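Local coordinates for retropepsin-like aspartic endopeptidase domain-containing protein (Legionella pneumophila subsp. pneumophila str. Philadelphia 1, PDB 2PMA) that is of unknown function but has a retropepsin-like aspartic endopeptidase domain and may therefore act as a peptidase, at residues 39-44 against 61-66; 47-52 against 90-95. One frame throughout, in Å; residues are numbered along the deposited sequence.

Contact 1: 39-44 against 61-66; sequences TEIEKK and SFEGEY. With FMT (formic acid), chain F.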
loop_
_atom_site.group_PDB
_atom_site.type_symbol
_atom_site.label_atom_id
_atom_site.label_comp_id
_atom_site.label_asym_id
_atom_site.label_seq_id
_atom_site.Cartn_x
_atom_site.Cartn_y
_atom_site.Cartn_z
ATOM N N THR A 39 7.510 4.411 14.145
ATOM C CA THR A 39 8.338 3.983 15.281
ATOM C C THR A 39 8.680 2.498 15.145
ATOM O O THR A 39 7.843 1.713 14.709
ATOM C CB THR A 39 7.622 4.220 16.652
ATOM O OG1 THR A 39 6.559 3.271 16.816
ATOM C CG2 THR A 39 7.031 5.642 16.736
ATOM N N GLU A 40 9.894 2.109 15.514
ATOM C CA GLU A 40 10.282 0.698 15.399
ATOM C C GLU A 40 10.036 0.030 16.751
ATOM O O GLU A 40 10.338 0.619 17.811
ATOM C CB GLU A 40 11.758 0.591 15.002
ATOM C CG GLU A 40 12.233 -0.850 14.818
ATOM C CD GLU A 40 13.601 -0.997 14.144
ATOM O OE1 GLU A 40 13.922 -2.143 13.786
ATOM O OE2 GLU A 40 14.350 0.001 13.973
ATOM N N ILE A 41 9.454 -1.166 16.726
ATOM C CA ILE A 41 9.282 -1.978 17.920
ATOM C C ILE A 41 9.799 -3.378 17.610
ATOM O O ILE A 41 9.983 -3.720 16.456
ATOM C CB ILE A 41 7.810 -2.021 18.369
ATOM C CG1 ILE A 41 6.941 -2.610 17.266
ATOM C CG2 ILE A 41 7.323 -0.614 18.779
ATOM C CD1 ILE A 41 5.516 -2.909 17.699
ATOM N N GLU A 42 10.047 -4.173 18.642
ATOM C CA GLU A 42 10.414 -5.572 18.433
ATOM C C GLU A 42 9.367 -6.452 19.078
ATOM O O GLU A 42 8.993 -6.225 20.233
ATOM C CB GLU A 42 11.797 -5.873 19.024
ATOM C CG GLU A 42 12.869 -6.194 17.972
ATOM C CD GLU A 42 13.532 -4.953 17.364
ATOM O OE1 GLU A 42 13.118 -3.808 17.671
ATOM O OE2 GLU A 42 14.486 -5.130 16.571
ATOM N N LYS A 43 8.852 -7.413 18.318
ATOM C CA LYS A 43 7.999 -8.440 18.863
ATOM C C LYS A 43 8.781 -9.757 18.763
ATOM O O LYS A 43 9.027 -10.275 17.678
ATOM C CB LYS A 43 6.678 -8.491 18.095
ATOM C CG LYS A 43 5.890 -7.162 18.155
ATOM C CD LYS A 43 4.719 -7.191 17.180
ATOM C CE LYS A 43 3.626 -6.244 17.612
ATOM N NZ LYS A 43 2.981 -6.702 18.872
ATOM N N LYS A 44 9.231 -10.255 19.907
ATOM C CA LYS A 44 9.989 -11.509 19.961
ATOM C C LYS A 44 11.215 -11.498 19.051
ATOM O O LYS A 44 11.509 -12.477 18.347
ATOM C CB LYS A 44 9.080 -12.707 19.653
ATOM C CG LYS A 44 7.959 -12.870 20.675
ATOM C CD LYS A 44 7.678 -14.343 20.962
ATOM C CE LYS A 44 6.437 -14.491 21.848
ATOM N NZ LYS A 44 5.569 -15.630 21.400
ATOM N N SER A 61 -3.921 3.788 12.909
ATOM C CA SER A 61 -2.630 3.259 13.345
ATOM C C SER A 61 -2.490 1.796 12.892
ATOM O O SER A 61 -3.468 0.986 13.001
ATOM C CB SER A 61 -2.517 3.406 14.870
ATOM O OG SER A 61 -1.214 3.002 15.292
ATOM N N PHE A 62 -1.304 1.462 12.362
ATOM C CA PHE A 62 -1.017 0.099 11.943
ATOM C C PHE A 62 0.302 -0.371 12.544
ATOM O O PHE A 62 1.149 0.449 12.916
ATOM C CB PHE A 62 -0.847 0.077 10.420
ATOM C CG PHE A 62 -2.103 0.364 9.660
ATOM C CD1 PHE A 62 -2.880 -0.698 9.194
ATOM C CD2 PHE A 62 -2.514 1.676 9.424
ATOM C CE1 PHE A 62 -4.079 -0.476 8.496
ATOM C CE2 PHE A 62 -3.691 1.922 8.702
ATOM C CZ PHE A 62 -4.482 0.830 8.232
ATOM N N GLU A 63 0.495 -1.693 12.574
ATOM C CA GLU A 63 1.853 -2.243 12.773
ATOM C C GLU A 63 2.115 -3.199 11.605
ATOM O O GLU A 63 1.195 -3.917 11.130
ATOM C CB GLU A 63 1.979 -2.968 14.110
ATOM C CG GLU A 63 1.692 -2.032 15.315
ATOM C CD GLU A 63 1.989 -2.686 16.670
ATOM O OE1 GLU A 63 2.152 -3.915 16.684
ATOM O OE2 GLU A 63 2.050 -1.948 17.697
ATOM N N GLY A 64 3.337 -3.203 11.115
ATOM C CA GLY A 64 3.683 -4.099 10.008
ATOM C C GLY A 64 5.099 -4.610 10.190
ATOM O O GLY A 64 5.944 -3.895 10.707
ATOM N N GLU A 65 5.341 -5.844 9.749
ATOM C CA GLU A 65 6.673 -6.427 9.801
ATOM C C GLU A 65 7.620 -5.544 9.007
ATOM O O GLU A 65 7.305 -5.171 7.892
ATOM C CB GLU A 65 6.636 -7.823 9.178
ATOM C CG GLU A 65 5.894 -8.820 10.036
ATOM C CD GLU A 65 5.669 -10.108 9.266
ATOM O OE1 GLU A 65 4.518 -10.362 8.883
ATOM O OE2 GLU A 65 6.676 -10.792 9.003
ATOM N N TYR A 66 8.802 -5.254 9.562
ATOM C CA TYR A 66 9.764 -4.336 8.953
ATOM C C TYR A 66 10.713 -5.215 8.155
ATOM O O TYR A 66 11.515 -5.994 8.743
ATOM C CB TYR A 66 10.515 -3.593 10.068
ATOM C CG TYR A 66 11.438 -2.436 9.666
ATOM C CD1 TYR A 66 12.181 -1.758 10.659
ATOM C CD2 TYR A 66 11.578 -2.014 8.341
ATOM C CE1 TYR A 66 13.032 -0.661 10.323
ATOM C CE2 TYR A 66 12.461 -0.941 7.986
ATOM C CZ TYR A 66 13.163 -0.279 8.987
ATOM O OH TYR A 66 13.994 0.784 8.656
HETATM C C FMT F . 1.827 -7.964 8.893
HETATM O O1 FMT F . 1.693 -9.183 8.526
HETATM O O2 FMT F . 2.908 -7.320 8.928
#

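Contact 2: 47-52 against 90-95; sequences PYLRFT and KRPVVL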
loop_
_atom_site.group_PDB
_atom_site.type_symbol
_atom_site.label_atom_id
_atom_site.label_comp_id
_atom_site.label_asym_id
_atom_site.label_seq_id
_atom_site.Cartn_x
_atom_site.Cartn_y
_atom_site.Cartn_z
ATOM N N PRO A 47 11.539 -7.206 14.111
ATOM C CA PRO A 47 11.228 -5.790 14.004
ATOM C C PRO A 47 9.898 -5.543 13.282
ATOM O O PRO A 47 9.602 -6.168 12.245
ATOM C CB PRO A 47 12.398 -5.212 13.192
ATOM C CG PRO A 47 12.877 -6.326 12.366
ATOM C CD PRO A 47 12.618 -7.606 13.176
ATOM N N TYR A 48 9.127 -4.632 13.866
ATOM C CA TYR A 48 7.886 -4.158 13.292
ATOM C C TYR A 48 8.030 -2.654 13.295
ATOM O O TYR A 48 8.758 -2.087 14.163
ATOM C CB TYR A 48 6.685 -4.534 14.197
ATOM C CG TYR A 48 6.200 -5.943 13.967
ATOM C CD1 TYR A 48 4.999 -6.181 13.303
ATOM C CD2 TYR A 48 6.964 -7.046 14.392
ATOM C CE1 TYR A 48 4.542 -7.490 13.066
ATOM C CE2 TYR A 48 6.520 -8.356 14.150
ATOM C CZ TYR A 48 5.311 -8.557 13.490
ATOM O OH TYR A 48 4.880 -9.853 13.248
ATOM N N LEU A 49 7.300 -1.995 12.392
ATOM C CA LEU A 49 7.107 -0.548 12.500
ATOM C C LEU A 49 5.649 -0.265 12.846
ATOM O O LEU A 49 4.729 -0.908 12.297
ATOM C CB LEU A 49 7.444 0.121 11.165
ATOM C CG LEU A 49 8.884 -0.021 10.664
ATOM C CD1 LEU A 49 9.007 0.873 9.471
ATOM C CD2 LEU A 49 9.907 0.437 11.751
ATOM N N ARG A 50 5.448 0.647 13.784
ATOM C CA ARG A 50 4.119 1.214 14.040
ATOM C C ARG A 50 4.084 2.511 13.259
ATOM O O ARG A 50 5.069 3.271 13.243
ATOM C CB ARG A 50 3.954 1.502 15.527
ATOM C CG ARG A 50 2.595 2.036 15.935
ATOM C CD ARG A 50 2.602 2.369 17.461
ATOM N NE ARG A 50 2.699 1.133 18.250
ATOM C CZ ARG A 50 3.358 1.001 19.403
ATOM N NH1 ARG A 50 4.031 2.031 19.931
ATOM N NH2 ARG A 50 3.357 -0.175 20.030
ATOM N N PHE A 51 2.966 2.769 12.594
ATOM C CA PHE A 51 2.854 3.972 11.806
ATOM C C PHE A 51 1.405 4.410 11.694
ATOM O O PHE A 51 0.469 3.592 11.892
ATOM C CB PHE A 51 3.463 3.735 10.389
ATOM C CG PHE A 51 2.804 2.616 9.592
ATOM C CD1 PHE A 51 3.228 1.273 9.722
ATOM C CD2 PHE A 51 1.774 2.912 8.686
ATOM C CE1 PHE A 51 2.644 0.246 8.977
ATOM C CE2 PHE A 51 1.163 1.912 7.945
ATOM C CZ PHE A 51 1.596 0.556 8.062
ATOM N N THR A 52 1.237 5.680 11.361
ATOM C CA THR A 52 -0.105 6.253 11.185
ATOM C C THR A 52 -0.343 6.509 9.714
ATOM O O THR A 52 0.510 7.126 8.996
ATOM C CB THR A 52 -0.198 7.514 12.084
ATOM O OG1 THR A 52 -0.114 7.069 13.441
ATOM C CG2 THR A 52 -1.515 8.293 11.887
ATOM N N LYS A 90 16.285 6.889 1.519
ATOM C CA LYS A 90 15.881 5.506 1.863
ATOM C C LYS A 90 14.634 5.562 2.700
ATOM O O LYS A 90 14.590 6.352 3.642
ATOM C CB LYS A 90 16.985 4.803 2.663
ATOM C CG LYS A 90 18.181 4.427 1.778
ATOM C CD LYS A 90 19.243 3.664 2.576
ATOM C CE LYS A 90 19.687 2.449 1.728
ATOM N NZ LYS A 90 20.753 1.566 2.344
ATOM N N ARG A 91 13.645 4.719 2.364
ATOM C CA ARG A 91 12.425 4.597 3.156
ATOM C C ARG A 91 12.230 3.139 3.576
ATOM O O ARG A 91 12.780 2.201 2.909
ATOM C CB ARG A 91 11.214 5.071 2.357
ATOM C CG ARG A 91 11.262 6.631 2.008
ATOM C CD ARG A 91 11.385 7.563 3.232
ATOM N NE ARG A 91 10.360 7.234 4.231
ATOM C CZ ARG A 91 10.561 7.278 5.542
ATOM N NH1 ARG A 91 9.586 6.908 6.357
ATOM N NH2 ARG A 91 11.752 7.669 6.037
ATOM N N PRO A 92 11.496 2.937 4.686
ATOM C CA PRO A 92 11.331 1.594 5.184
ATOM C C PRO A 92 10.235 0.869 4.398
ATOM O O PRO A 92 9.257 1.489 3.918
ATOM C CB PRO A 92 10.962 1.827 6.667
ATOM C CG PRO A 92 10.149 3.143 6.658
ATOM C CD PRO A 92 10.804 3.946 5.519
ATOM N N VAL A 93 10.381 -0.451 4.336
ATOM C CA VAL A 93 9.404 -1.298 3.687
ATOM C C VAL A 93 8.761 -2.194 4.730
ATOM O O VAL A 93 9.465 -2.857 5.509
ATOM C CB VAL A 93 10.093 -2.232 2.703
ATOM C CG1 VAL A 93 9.030 -3.097 1.986
ATOM C CG2 VAL A 93 10.977 -1.449 1.703
ATOM N N VAL A 94 7.432 -2.246 4.735
ATOM C CA VAL A 94 6.687 -3.095 5.698
ATOM C C VAL A 94 5.730 -3.996 4.937
ATOM O O VAL A 94 5.411 -3.723 3.776
ATOM C CB VAL A 94 5.845 -2.261 6.727
ATOM C CG1 VAL A 94 6.803 -1.426 7.583
ATOM C CG2 VAL A 94 4.775 -1.369 6.020
ATOM N N LEU A 95 5.232 -5.037 5.605
ATOM C CA LEU A 95 4.227 -5.895 5.008
ATOM C C LEU A 95 2.858 -5.370 5.447
ATOM O O LEU A 95 2.653 -5.065 6.652
ATOM C CB LEU A 95 4.394 -7.317 5.540
ATOM C CG LEU A 95 5.682 -8.021 5.105
ATOM C CD1 LEU A 95 5.644 -9.473 5.590
ATOM C CD2 LEU A 95 5.836 -7.938 3.592
#

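Contact 1: 39-44 against 61-66
Lys43 and Glu63 bring opposite charges together across strand 46-55, which separates strands 31-43 and 58-71. Their salt bridge is long, with Lys43 NZ 3.6 Å from Glu63 OE1. The lysine chain runs nearly extended as far as CE and then bends at its last torsion (chi4 -67°); the bend leaves NZ farther than CE from Glu63 OE1, which is why the bridge is long. The two side chains cross at about a right angle. The second carboxylate oxygen, Glu63 OE2, takes a salt bridge from Arg50 NE. Two nearby cations would favour the ionised form of the acid, the one on OE1 only weakly.

Ile41 adds a van der Waals contact: its CD1 methyl lies against the carboxylate, 3.6 Å from Glu63 OE2, and here too the side chains cross at about a right angle. Strand 46-55 is the antiparallel neighbour of both strands and pairs with each through backbone hydrogen bonds, forming a three-stranded antiparallel meander. Its outer members are so strongly twisted that their axes, 8.8 Å apart at closest approach, run at 77° to one another.

Further along, Glu40 reaches the edge of the Tyr66 ring. Glu40 OE1 sits 3.6 Å from Tyr66 CD1, and Glu40 CD lies in the ring plane, with carboxylate and ring planes inclined at 71°; the acid thus faces ring hydrogens and not the pi cloud.

A formic acid molecule, probably from the crystallisation liquor, receives a nearly straight hydrogen bond on O2 from Glu65 N (3.0 Å).

Contact 2: 47-52 against 90-95
Leu49 drives its CD1 methyl between Pro92 and Val94, and this wedge is the tight part of the contact. Leu49 CD1 lies 3.5 Å from Pro92 CB and 3.7 Å from Val94 CG1, while the leucine stem crosses the valine obliquely, with Leu49 CB 4.0 Å from Val94 CG1. Leucine and proline cross at about a right angle. The valine presents both branches to strand 47-52: CG1, lying anti to its carbonyl carbon (chi1 -64°), serves Leu49, and CG2 serves Phe51.

Phe51 packs less closely. Phe51 CE1 stops 4.0 Å from Val94 CG2, the methyl approaching the ring at a slant as the two side chains come from opposite directions. Leu111 and Val109 of strand 103-112 touch Phe51 and Val94 respectively, and Tyr66 touches both Leu49 and Pro92.

The strand axes come within 8.0 Å and make an angle of 98°, as expected where a mixed sheet curls and lays one part across another. Strand 58-71 is the antiparallel neighbour of both strands and links them within the curled sheet, in keeping with the all-beta retropepsin-like fold.

On the other face of strand 47-52, Tyr48 and the exposed Arg50 start away from the contact. Arg91, beside the wedge on its own strand, lays its guanidinium over Pro92 CD, which sits 3.2 Å from the guanidinium plane, and donates from NE to Leu111 O. Since the four touching residues are buried and no hydrogen bond joins the segments, direct cohesion between the two segments probably comes from close fit and the exclusion of water.

The two contacts lie in one curled sheet, their centres about 7 Å apart, but differ in depth. Contact 1 is at the surface and is dominated by charged side chains meeting one another, a methyl group and a ring edge; contact 2 is buried and wholly apolar. Strand 46-55, which carries one side of contact 2, is also the strand between the two partners of contact 1, and probable hydrogen bonds such as Thr39 O to Arg50 N (2.8 Å) tie the two together. Tyr66 joins them as well: a member of contact 1, it also packs its CE2 3.4 Å from Pro92 CB, so the ring stands at the boundary between the polar surface and the hydrophobic interior.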